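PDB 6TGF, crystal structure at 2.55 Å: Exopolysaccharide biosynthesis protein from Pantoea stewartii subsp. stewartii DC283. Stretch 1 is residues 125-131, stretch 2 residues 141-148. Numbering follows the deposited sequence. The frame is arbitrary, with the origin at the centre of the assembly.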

ATOM      1  N   ASN B 125     -17.764  53.300  36.012  1.00 38.16           N
ATOM      2  CA  ASN B 125     -17.976  51.920  36.524  1.00 38.53           C
ATOM      3  C   ASN B 125     -17.962  50.960  35.337  1.00 38.46           C
ATOM      4  O   ASN B 125     -18.714  51.160  34.387  1.00 38.35           O
ATOM      5  CB  ASN B 125     -19.283  51.815  37.316  1.00 38.86           C
ATOM      6  CG  ASN B 125     -19.396  50.550  38.139  1.00 39.16           C
ATOM      7  OD1 ASN B 125     -18.888  49.498  37.755  1.00 39.07           O
ATOM      8  ND2 ASN B 125     -20.078  50.638  39.268  1.00 39.54           N
ATOM      9  N   PRO B 126     -17.108  49.907  35.332  1.00 38.62           N
ATOM     10  CA  PRO B 126     -17.132  48.907  34.263  1.00 38.73           C
ATOM     11  C   PRO B 126     -18.524  48.271  34.118  1.00 39.20           C
ATOM     12  O   PRO B 126     -18.904  47.943  33.009  1.00 39.26           O
ATOM     13  CB  PRO B 126     -16.077  47.867  34.679  1.00 38.72           C
ATOM     14  CG  PRO B 126     -15.825  48.136  36.149  1.00 38.86           C
ATOM     15  CD  PRO B 126     -16.068  49.619  36.331  1.00 38.79           C
ATOM     16  N   SER B 127     -19.239  48.118  35.237  1.00 39.76           N
ATOM     17  CA  SER B 127     -20.677  47.746  35.283  1.00 40.27           C
ATOM     18  C   SER B 127     -21.517  49.008  35.061  1.00 40.39           C
ATOM     19  O   SER B 127     -21.591  49.838  35.987  1.00 40.45           O
ATOM     20  CB  SER B 127     -21.023  47.065  36.584  1.00 40.64           C
ATOM     21  OG  SER B 127     -22.325  46.504  36.530  1.00 40.97           O
ATOM     22  N   HIS B 128     -22.104  49.156  33.870  1.00 40.61           N
ATOM     23  CA  HIS B 128     -22.914  50.340  33.475  1.00 41.07           C
ATOM     24  C   HIS B 128     -23.867  49.988  32.329  1.00 41.50           C
ATOM     25  O   HIS B 128     -23.536  49.093  31.527  1.00 41.16           O
ATOM     26  CB  HIS B 128     -21.999  51.514  33.095  1.00 40.89           C
ATOM     27  CG  HIS B 128     -21.162  51.267  31.885  1.00 40.58           C
ATOM     28  ND1 HIS B 128     -19.893  50.727  31.963  1.00 40.35           N
ATOM     29  CD2 HIS B 128     -21.401  51.485  30.573  1.00 40.47           C
ATOM     30  CE1 HIS B 128     -19.386  50.622  30.753  1.00 40.30           C
ATOM     31  NE2 HIS B 128     -20.292  51.079  29.881  1.00 40.41           N
ATOM     32  N   ALA B 129     -25.012  50.674  32.279  1.00 42.51           N
ATOM     33  CA  ALA B 129     -25.900  50.774  31.101  1.00 43.39           C
ATOM     34  C   ALA B 129     -25.309  51.813  30.145  1.00 43.84           C
ATOM     35  O   ALA B 129     -24.677  52.769  30.637  1.00 43.55           O
ATOM     36  CB  ALA B 129     -27.295  51.159  31.525  1.00 43.75           C
ATOM     37  N   MET B 130     -25.503  51.630  28.837  1.00 44.79           N
ATOM     38  CA  MET B 130     -25.023  52.572  27.793  1.00 45.44           C
ATOM     39  C   MET B 130     -26.113  52.747  26.731  1.00 45.72           C
ATOM     40  O   MET B 130     -26.655  51.727  26.260  1.00 45.64           O
ATOM     41  CB  MET B 130     -23.736  52.063  27.138  1.00 45.94           C
ATOM     42  CG  MET B 130     -23.038  53.107  26.287  1.00 46.31           C
ATOM     43  SD  MET B 130     -21.650  52.418  25.355  1.00 47.04           S
ATOM     44  CE  MET B 130     -20.340  52.559  26.569  1.00 46.71           C
ATOM     45  N   ALA B 131     -26.413  54.002  26.381  1.00 46.05           N
ATOM     46  CA  ALA B 131     -27.430  54.392  25.378  1.00 46.67           C
ATOM     47  C   ALA B 131     -26.827  55.422  24.418  1.00 46.94           C
ATOM     48  O   ALA B 131     -26.194  56.382  24.898  1.00 46.70           O
ATOM     49  CB  ALA B 131     -28.653  54.935  26.074  1.00 46.89           C
TER
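Stretch 2 141-148: FNIPDVSQ

Stretch 2 runs antiparallel to stretch 1, first as a strand, F141 to I143, and then through P144 into a type I turn from D145 to Q148. Its strand pairs with that containing M130 and A131; the two axes approach to 4.9 Å, and their N-to-C directions differ by 167°. M130 and I143 form the hydrogen-bonded pair, with M130 N donating to I143 O (2.9 Å) and I143 N to M130 O (3.0 Å). Next to it, A131 and N142 make a non-hydrogen-bonded pair, their CA atoms 4.5 Å apart and their side chains on the face opposite those of M130 and I143. Past P144, whose O lies 3.1 Å from A129 CB, backbone hydrogen bonding resumes: V146 N donates to H128 O (3.2 Å, nearly linear).

The turn closes through Q148 N to D145 O (3.2 Å), and S147 N also reaches D145 OD1 (3.3 Å). The CA-to-CB bond of V146 points toward stretch 1. V146 CG2 lies over one face of the H128 ring, 3.8 Å from its centroid, while V146 CG1 packs against M130 CB and lies near H128 NE2, both at 3.9 Å. H128 ND1 in turn donates to N125 O (2.7 Å).

Farther out, a water links the stretches, hydrogen-bonded to S127 OG (2.7 Å) and donating to D145 OD2 (2.9 Å).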

ATOM      1  N   PHE B 141     -28.127  52.279  20.088  1.00 54.22           N
ATOM      2  CA  PHE B 141     -28.140  51.261  21.173  1.00 54.13           C
ATOM      3  C   PHE B 141     -29.100  51.696  22.282  1.00 53.66           C
ATOM      4  O   PHE B 141     -29.374  52.905  22.417  1.00 53.08           O
ATOM      5  CB  PHE B 141     -26.778  51.083  21.852  1.00 54.49           C
ATOM      6  CG  PHE B 141     -25.566  51.042  20.959  1.00 54.90           C
ATOM      7  CD1 PHE B 141     -25.300  49.932  20.173  1.00 55.50           C
ATOM      8  CD2 PHE B 141     -24.656  52.088  20.957  1.00 55.01           C
ATOM      9  CE1 PHE B 141     -24.168  49.889  19.373  1.00 55.65           C
ATOM     10  CE2 PHE B 141     -23.525  52.043  20.157  1.00 55.28           C
ATOM     11  CZ  PHE B 141     -23.282  50.944  19.367  1.00 55.54           C
ATOM     12  N   ASN B 142     -29.568  50.721  23.064  1.00 53.56           N
ATOM     13  CA  ASN B 142     -30.168  50.915  24.411  1.00 53.32           C
ATOM     14  C   ASN B 142     -29.868  49.661  25.238  1.00 53.05           C
ATOM     15  O   ASN B 142     -30.737  48.771  25.308  1.00 53.38           O
ATOM     16  CB  ASN B 142     -31.665  51.230  24.335  1.00 53.74           C
ATOM     17  CG  ASN B 142     -32.270  51.558  25.684  1.00 53.92           C
ATOM     18  OD1 ASN B 142     -31.562  51.929  26.619  1.00 53.43           O
ATOM     19  ND2 ASN B 142     -33.582  51.434  25.793  1.00 54.43           N
ATOM     20  N   ILE B 143     -28.666  49.595  25.815  1.00 52.67           N
ATOM     21  CA  ILE B 143     -28.132  48.401  26.536  1.00 52.67           C
ATOM     22  C   ILE B 143     -28.217  48.666  28.037  1.00 52.90           C
ATOM     23  O   ILE B 143     -27.555  49.569  28.544  1.00 52.19           O
ATOM     24  CB  ILE B 143     -26.694  48.087  26.077  1.00 52.30           C
ATOM     25  CG1 ILE B 143     -26.617  47.897  24.560  1.00 52.22           C
ATOM     26  CG2 ILE B 143     -26.138  46.882  26.824  1.00 52.28           C
ATOM     27  CD1 ILE B 143     -25.226  48.034  23.987  1.00 51.88           C
ATOM     28  N   PRO B 144     -29.027  47.885  28.789  1.00 53.70           N
ATOM     29  CA  PRO B 144     -29.202  48.110  30.224  1.00 54.02           C
ATOM     30  C   PRO B 144     -27.996  47.650  31.059  1.00 53.96           C
ATOM     31  O   PRO B 144     -27.829  48.148  32.152  1.00 54.06           O
ATOM     32  CB  PRO B 144     -30.450  47.280  30.556  1.00 54.43           C
ATOM     33  CG  PRO B 144     -30.410  46.140  29.562  1.00 54.43           C
ATOM     34  CD  PRO B 144     -29.809  46.735  28.305  1.00 54.06           C
ATOM     35  N   ASP B 145     -27.204  46.709  30.535  1.00 54.14           N
ATOM     36  CA  ASP B 145     -25.956  46.216  31.174  1.00 54.40           C
ATOM     37  C   ASP B 145     -25.024  45.693  30.077  1.00 53.95           C
ATOM     38  O   ASP B 145     -25.379  44.685  29.437  1.00 53.81           O
ATOM     39  CB  ASP B 145     -26.265  45.149  32.228  1.00 55.32           C
ATOM     40  CG  ASP B 145     -25.060  44.685  33.032  1.00 55.72           C
ATOM     41  OD1 ASP B 145     -24.007  45.355  32.967  1.00 55.61           O
ATOM     42  OD2 ASP B 145     -25.186  43.655  33.725  1.00 56.51           O
ATOM     43  N   VAL B 146     -23.878  46.355  29.885  1.00 53.88           N
ATOM     44  CA  VAL B 146     -22.877  46.034  28.820  1.00 53.95           C
ATOM     45  C   VAL B 146     -22.142  44.736  29.182  1.00 54.65           C
ATOM     46  O   VAL B 146     -21.401  44.234  28.320  1.00 54.04           O
ATOM     47  CB  VAL B 146     -21.890  47.196  28.584  1.00 53.11           C
ATOM     48  CG1 VAL B 146     -22.608  48.478  28.190  1.00 52.92           C
ATOM     49  CG2 VAL B 146     -20.971  47.439  29.774  1.00 52.95           C
ATOM     50  N   SER B 147     -22.336  44.218  30.401  1.00 56.31           N
ATOM     51  CA  SER B 147     -21.728  42.958  30.907  1.00 57.54           C
ATOM     52  C   SER B 147     -22.593  41.741  30.546  1.00 58.88           C
ATOM     53  O   SER B 147     -22.099  40.611  30.719  1.00 58.69           O
ATOM     54  CB  SER B 147     -21.498  43.040  32.393  1.00 57.84           C
ATOM     55  OG  SER B 147     -20.698  44.168  32.720  1.00 57.73           O
ATOM     56  N   GLN B 148     -23.826  41.956  30.067  1.00 60.90           N
ATOM     57  CA  GLN B 148     -24.772  40.874  29.668  1.00 62.81           C
ATOM     58  C   GLN B 148     -25.094  40.981  28.179  1.00 63.53           C
ATOM     59  O   GLN B 148     -25.289  42.080  27.662  1.00 63.42           O
ATOM     60  CB  GLN B 148     -26.066  40.952  30.483  1.00 63.91           C
ATOM     61  CG  GLN B 148     -25.873  40.707  31.973  1.00 64.58           C
ATOM     62  CD  GLN B 148     -25.182  39.396  32.256  1.00 65.03           C
ATOM     63  OE1 GLN B 148     -25.502  38.366  31.668  1.00 65.63           O
ATOM     64  NE2 GLN B 148     -24.219  39.428  33.161  1.00 65.13           N
TER
HETATM   65  O   HOH W   1     -22.956  44.171  35.429  1.00 51.65           O